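Local coordinates for protein eukaryotic translation initiation factor 4E type 5 (Leishmania major, PDB 7KCJ) that probably binds the 7-methylguanosine cap of messenger RNA and acts as a translation initiation factor, at residues Ala13-Trp18 with Gly132-Asp137; Glu86-Glu91 with Glu156-Asp161. All blocks are in the same frame, centred on the assembly; numbering follows the deposited sequence.

Interaction 1: Ala13-Trp18 with Gly132-Asp137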
loop_
_atom_site.group_PDB
_atom_site.type_symbol
_atom_site.label_atom_id
_atom_site.label_comp_id
_atom_site.label_asym_id
_atom_site.label_seq_id
_atom_site.Cartn_x
_atom_site.Cartn_y
_atom_site.Cartn_z
ATOM N N ALA A 13 -8.857 8.608 -14.407
ATOM C CA ALA A 13 -7.407 8.589 -14.474
ATOM C C ALA A 13 -6.721 8.665 -13.099
ATOM O O ALA A 13 -7.326 9.081 -12.117
ATOM C CB ALA A 13 -6.936 9.738 -15.366
ATOM N N LEU A 14 -5.458 8.229 -13.034
ATOM C CA LEU A 14 -4.657 8.339 -11.824
ATOM C C LEU A 14 -3.777 9.568 -11.982
ATOM O O LEU A 14 -3.427 9.925 -13.117
ATOM C CB LEU A 14 -3.728 7.123 -11.660
ATOM C CG LEU A 14 -4.379 5.759 -11.779
ATOM C CD1 LEU A 14 -3.334 4.671 -11.746
ATOM C CD2 LEU A 14 -5.445 5.560 -10.694
ATOM N N ARG A 15 -3.362 10.176 -10.853
ATOM C CA ARG A 15 -2.444 11.307 -10.930
ATOM C C ARG A 15 -1.047 10.748 -11.254
ATOM O O ARG A 15 -0.616 9.750 -10.664
ATOM C CB ARG A 15 -2.455 12.138 -9.634
ATOM C CG ARG A 15 -2.027 11.355 -8.405
ATOM C CD ARG A 15 -2.186 12.158 -7.138
ATOM N NE ARG A 15 -1.524 11.487 -6.027
ATOM C CZ ARG A 15 -0.291 11.758 -5.609
ATOM N NH1 ARG A 15 0.409 12.739 -6.169
ATOM N NH2 ARG A 15 0.231 11.086 -4.597
ATOM N N ASP A 16 -0.386 11.307 -12.273
ATOM C CA ASP A 16 0.935 10.809 -12.719
ATOM C C ASP A 16 0.868 9.269 -13.027
ATOM O O ASP A 16 -0.230 8.757 -13.190
ATOM C CB ASP A 16 1.998 11.153 -11.651
ATOM C CG ASP A 16 2.020 12.607 -11.241
ATOM O OD1 ASP A 16 2.339 13.456 -12.091
ATOM O OD2 ASP A 16 1.740 12.891 -10.066
ATOM N N LYS A 17 1.975 8.538 -13.044
ATOM C CA LYS A 17 1.937 7.082 -13.240
ATOM C C LYS A 17 2.512 6.396 -12.007
ATOM O O LYS A 17 3.317 6.982 -11.281
ATOM C CB LYS A 17 2.664 6.651 -14.524
ATOM C CG LYS A 17 3.991 7.380 -14.737
ATOM C CD LYS A 17 4.794 6.837 -15.905
ATOM C CE LYS A 17 6.149 7.503 -15.996
ATOM N NZ LYS A 17 7.040 6.809 -16.965
ATOM N N TRP A 18 2.095 5.155 -11.764
ATOM C CA TRP A 18 2.545 4.380 -10.620
ATOM C C TRP A 18 3.105 3.056 -11.123
ATOM O O TRP A 18 2.487 2.429 -11.978
ATOM C CB TRP A 18 1.349 4.127 -9.665
ATOM C CG TRP A 18 0.733 5.401 -9.143
ATOM C CD1 TRP A 18 -0.043 6.286 -9.838
ATOM C CD2 TRP A 18 0.871 5.942 -7.817
ATOM N NE1 TRP A 18 -0.395 7.347 -9.027
ATOM C CE2 TRP A 18 0.180 7.174 -7.792
ATOM C CE3 TRP A 18 1.483 5.492 -6.646
ATOM C CZ2 TRP A 18 0.103 7.963 -6.639
ATOM C CZ3 TRP A 18 1.434 6.292 -5.513
ATOM C CH2 TRP A 18 0.744 7.504 -5.516
ATOM N N GLY A 132 -5.339 19.903 -1.686
ATOM C CA GLY A 132 -5.013 20.356 -3.034
ATOM C C GLY A 132 -3.547 20.192 -3.408
ATOM O O GLY A 132 -3.050 20.869 -4.313
ATOM N N LYS A 133 -2.837 19.295 -2.713
ATOM C CA LYS A 133 -1.426 19.021 -2.976
ATOM C C LYS A 133 -1.132 17.635 -2.442
ATOM O O LYS A 133 -0.765 17.489 -1.272
ATOM C CB LYS A 133 -0.531 20.045 -2.269
ATOM C CG LYS A 133 0.915 20.035 -2.754
ATOM C CD LYS A 133 1.690 21.241 -2.225
ATOM C CE LYS A 133 1.105 22.553 -2.698
ATOM N NZ LYS A 133 1.724 23.716 -2.011
ATOM N N PRO A 134 -1.356 16.599 -3.265
ATOM C CA PRO A 134 -1.151 15.225 -2.792
ATOM C C PRO A 134 0.292 14.893 -2.424
ATOM O O PRO A 134 1.234 15.255 -3.127
ATOM C CB PRO A 134 -1.700 14.372 -3.938
ATOM C CG PRO A 134 -2.535 15.303 -4.771
ATOM C CD PRO A 134 -1.843 16.617 -4.655
ATOM N N VAL A 135 0.456 14.199 -1.299
ATOM C CA VAL A 135 1.772 13.898 -0.760
ATOM C C VAL A 135 2.011 12.365 -0.506
ATOM O O VAL A 135 3.121 11.963 -0.150
ATOM C CB VAL A 135 1.927 14.806 0.492
ATOM C CG1 VAL A 135 2.099 14.040 1.800
ATOM C CG2 VAL A 135 2.992 15.874 0.290
ATOM N N CYS A 136 1.002 11.519 -0.771
ATOM C CA CYS A 136 1.120 10.071 -0.617
ATOM C C CYS A 136 1.842 9.488 -1.869
ATOM O O CYS A 136 1.243 9.457 -2.933
ATOM C CB CYS A 136 -0.264 9.452 -0.407
ATOM S SG CYS A 136 -1.197 10.156 0.988
ATOM N N ASP A 137 3.132 9.078 -1.763
ATOM C CA ASP A 137 3.879 8.599 -2.940
ATOM C C ASP A 137 4.161 7.118 -3.034
ATOM O O ASP A 137 4.646 6.688 -4.077
ATOM C CB ASP A 137 5.215 9.319 -3.100
ATOM C CG ASP A 137 5.070 10.794 -3.317
ATOM O OD1 ASP A 137 4.158 11.192 -4.069
ATOM O OD2 ASP A 137 5.855 11.555 -2.722
#

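Interaction 2: Glu86-Glu91 with Glu156-Asp161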
loop_
_atom_site.group_PDB
_atom_site.type_symbol
_atom_site.label_atom_id
_atom_site.label_comp_id
_atom_site.label_asym_id
_atom_site.label_seq_id
_atom_site.Cartn_x
_atom_site.Cartn_y
_atom_site.Cartn_z
ATOM N N GLU A 86 11.997 1.475 -9.452
ATOM C CA GLU A 86 12.961 0.798 -8.582
ATOM C C GLU A 86 12.334 0.527 -7.203
ATOM O O GLU A 86 11.374 1.210 -6.823
ATOM C CB GLU A 86 14.218 1.691 -8.411
ATOM C CG GLU A 86 14.887 2.091 -9.716
ATOM C CD GLU A 86 15.306 0.924 -10.583
ATOM O OE1 GLU A 86 15.837 -0.066 -10.029
ATOM O OE2 GLU A 86 15.096 0.997 -11.816
ATOM N N PRO A 87 12.892 -0.406 -6.394
ATOM C CA PRO A 87 12.322 -0.640 -5.053
ATOM C C PRO A 87 12.317 0.631 -4.220
ATOM O O PRO A 87 13.334 1.304 -4.141
ATOM C CB PRO A 87 13.251 -1.709 -4.456
ATOM C CG PRO A 87 13.839 -2.413 -5.651
ATOM C CD PRO A 87 14.024 -1.314 -6.666
ATOM N N PRO A 88 11.148 1.046 -3.709
ATOM C CA PRO A 88 11.109 2.301 -2.927
ATOM C C PRO A 88 11.806 2.167 -1.579
ATOM O O PRO A 88 11.828 1.093 -0.991
ATOM C CB PRO A 88 9.618 2.591 -2.782
ATOM C CG PRO A 88 8.966 1.253 -2.884
ATOM C CD PRO A 88 9.831 0.373 -3.756
ATOM N N SER A 89 12.408 3.253 -1.115
ATOM C CA SER A 89 13.158 3.284 0.129
ATOM C C SER A 89 12.640 4.376 1.067
ATOM O O SER A 89 12.248 5.437 0.592
ATOM C CB SER A 89 14.626 3.545 -0.204
ATOM O OG SER A 89 15.427 3.752 0.943
ATOM N N TYR A 90 12.734 4.138 2.399
ATOM C CA TYR A 90 12.372 5.103 3.467
ATOM C C TYR A 90 13.206 6.392 3.344
ATOM O O TYR A 90 12.767 7.469 3.723
ATOM C CB TYR A 90 12.715 4.529 4.867
ATOM C CG TYR A 90 11.787 3.469 5.416
ATOM C CD1 TYR A 90 10.430 3.492 5.135
ATOM C CD2 TYR A 90 12.257 2.474 6.259
ATOM C CE1 TYR A 90 9.563 2.553 5.681
ATOM C CE2 TYR A 90 11.407 1.507 6.780
ATOM C CZ TYR A 90 10.058 1.548 6.487
ATOM O OH TYR A 90 9.199 0.599 6.994
ATOM N N GLU A 91 14.445 6.238 2.898
ATOM C CA GLU A 91 15.482 7.249 2.723
ATOM C C GLU A 91 15.087 8.330 1.727
ATOM O O GLU A 91 15.664 9.400 1.776
ATOM C CB GLU A 91 16.760 6.540 2.247
ATOM C CG GLU A 91 18.063 7.177 2.670
ATOM C CD GLU A 91 19.292 6.400 2.228
ATOM O OE1 GLU A 91 19.169 5.177 1.983
ATOM O OE2 GLU A 91 20.382 7.013 2.134
ATOM N N GLU A 156 0.031 0.101 3.941
ATOM C CA GLU A 156 1.018 1.038 4.469
ATOM C C GLU A 156 1.164 2.171 3.454
ATOM O O GLU A 156 1.494 1.917 2.296
ATOM C CB GLU A 156 2.362 0.315 4.672
ATOM C CG GLU A 156 3.528 1.212 5.082
ATOM C CD GLU A 156 4.843 0.478 5.274
ATOM O OE1 GLU A 156 5.714 0.988 6.011
ATOM O OE2 GLU A 156 5.001 -0.615 4.681
ATOM N N VAL A 157 0.914 3.408 3.876
ATOM C CA VAL A 157 1.011 4.577 2.994
ATOM C C VAL A 157 2.203 5.431 3.396
ATOM O O VAL A 157 2.277 5.823 4.553
ATOM C CB VAL A 157 -0.279 5.442 3.093
ATOM C CG1 VAL A 157 -0.278 6.534 2.026
ATOM C CG2 VAL A 157 -1.553 4.588 3.012
ATOM N N TRP A 158 3.111 5.763 2.464
ATOM C CA TRP A 158 4.265 6.624 2.765
ATOM C C TRP A 158 3.995 8.024 2.281
ATOM O O TRP A 158 3.698 8.220 1.104
ATOM C CB TRP A 158 5.573 6.115 2.134
ATOM C CG TRP A 158 6.088 4.795 2.652
ATOM C CD1 TRP A 158 5.565 4.034 3.661
ATOM C CD2 TRP A 158 7.228 4.077 2.158
ATOM N NE1 TRP A 158 6.308 2.886 3.818
ATOM C CE2 TRP A 158 7.338 2.891 2.911
ATOM C CE3 TRP A 158 8.181 4.327 1.159
ATOM C CZ2 TRP A 158 8.327 1.938 2.663
ATOM C CZ3 TRP A 158 9.190 3.397 0.954
ATOM C CH2 TRP A 158 9.258 2.225 1.710
ATOM N N LEU A 159 4.039 8.991 3.192
ATOM C CA LEU A 159 3.813 10.388 2.852
ATOM C C LEU A 159 5.165 11.088 2.733
ATOM O O LEU A 159 6.034 10.862 3.568
ATOM C CB LEU A 159 2.984 11.106 3.932
ATOM C CG LEU A 159 1.891 10.353 4.710
ATOM C CD1 LEU A 159 1.151 11.275 5.579
ATOM C CD2 LEU A 159 0.890 9.747 3.808
ATOM N N SER A 160 5.332 11.954 1.743
ATOM C CA SER A 160 6.584 12.711 1.599
ATOM C C SER A 160 6.680 13.873 2.608
ATOM O O SER A 160 7.789 14.319 2.928
ATOM C CB SER A 160 6.760 13.214 0.173
ATOM O OG SER A 160 5.739 14.130 -0.184
ATOM N N ASP A 161 5.530 14.326 3.152
ATOM C CA ASP A 161 5.510 15.391 4.152
ATOM C C ASP A 161 4.740 14.935 5.397
ATOM O O ASP A 161 3.521 14.789 5.353
ATOM C CB ASP A 161 4.909 16.666 3.555
ATOM C CG ASP A 161 4.819 17.841 4.504
ATOM O OD1 ASP A 161 5.398 17.764 5.612
ATOM O OD2 ASP A 161 4.170 18.845 4.144
#

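Interaction 1: Ala13-Trp18 with Gly132-Asp137
The backbones from Arg15 to Trp18 and from Pro134 to Asp137 run almost parallel, their directions differing by only 3°, with CA of Arg15 9.1 Å from CA of Pro134, so the gap is crossed by side chains of 13-18 that reach Pro134 and the backbone beyond it. Most of that work falls to Arg15. Its CG sits between the backbone N and the carbonyl carbon (chi1 61°), and the chain then runs extended to NE, sliding past Pro134 in the opposite direction. Pro134 CB lies over the centre of the guanidinium face, 3.4 Å from Arg15 CZ, a flat cation resting on an aliphatic ring corner. At the guanidinium edge, Arg15 NH2 lies doubtfully close to Cys136 O and is badly angled for a hydrogen bond. The salt bridge from Arg15 NH2 to Asp137 OD1 is long at 4.0 Å. Both partners have stronger ties: Arg15 NE bonds to Val120 O, and Asp137 OD1 forms a salt bridge with Arg82 NE. Beside the arginine, Trp18 brings the far end of its six-membered ring to the other backbone. Trp18 CH2 comes edge-on to Cys136 O at 3.3 Å, while Trp18 CZ3 meets Asp137 O obliquely at 3.5 Å. The indole's orientation is supported by a bond from Trp18 NE1 to Arg15 O, 2.9 Å long, with the acceptor tilted out of the ring plane. The indole also packs on Val120 and Met121 of helix 108-121. Strand 77-82 lies between strands 13-23 and 136-143 in the sheet, so the contact joins the start of two non-adjacent strands across the sheet's helix-covered face, the layered arrangement of the curved antiparallel eIF4E fold.

Interaction 2: Glu86-Glu91 with Glu156-Asp161
In Tyr90 and Trp158 alike, CG stands anti to the carbonyl carbon and beside the backbone N (chi1 -76° in Tyr90). From there the two side chains cross at about a right angle, and Tyr90 lays the CD1-CE1 side of its ring over one face of the indole. By sequence and topology this is probably the cap-binding side of the eIF4E fold: Tyr90, followed by Glu91 in the loop between strands 77-82 and 97-103, probably corresponds to a tryptophan that stacks on the cap base in relatives, and Trp158 to the tryptophan near the methylated end. Tyr90 CE1 sits 3.3 Å from Trp158 CZ2, over the face but displaced toward the rim. The ring centroids are 4.9 Å apart and the planes are inclined by 44°, an oblique arrangement. Phe193, near the modelled C-terminus, meets both rings and adds a third aromatic group. The loop before Tyr90 wraps round the outer indole edge: Pro88 CB packs on Trp158 CZ3 at 3.8 Å, and Ser89 C approaches Trp158 CZ3 obliquely at 3.6 Å. On the pyrrole side, Trp158 NE1 gives a nearly straight bond of 3.0 Å to Glu156 OE1, which lies in the indole plane, while the donor comes from above the carboxylate plane. That buried carboxylate also receives two salt bridges, OE1 from Arg98 NH1 and OE2 from Arg140 NE, which would stabilise its charge. Near the same oxygen, the ring of Tyr90 is turned 66° from the carboxylate, and Tyr90 OH ends 3.6 Å from Glu156 OE1.

Segments 132-137 and 156-161 lie on neighbouring strands, 136-143 and 153-159, of one sheet, and there interactions 1 and 2, their centres about 13 Å apart, are joined directly. Two probable backbone hydrogen bonds pair them, Asp137 N to Trp158 O at 3.0 Å and Val135 O with Ser160 N at 2.9 Å. Side chains add packing, Cys136 SG touching Leu159 CD2 at 3.5 Å. Helix 108-121 backs interaction 1 and also touches Val157; Trp158, next along that strand, faces the other side, where family resemblance places the cap pocket. Interaction 2 thus lies at the presumed binding site and interaction 1 in the framework behind it.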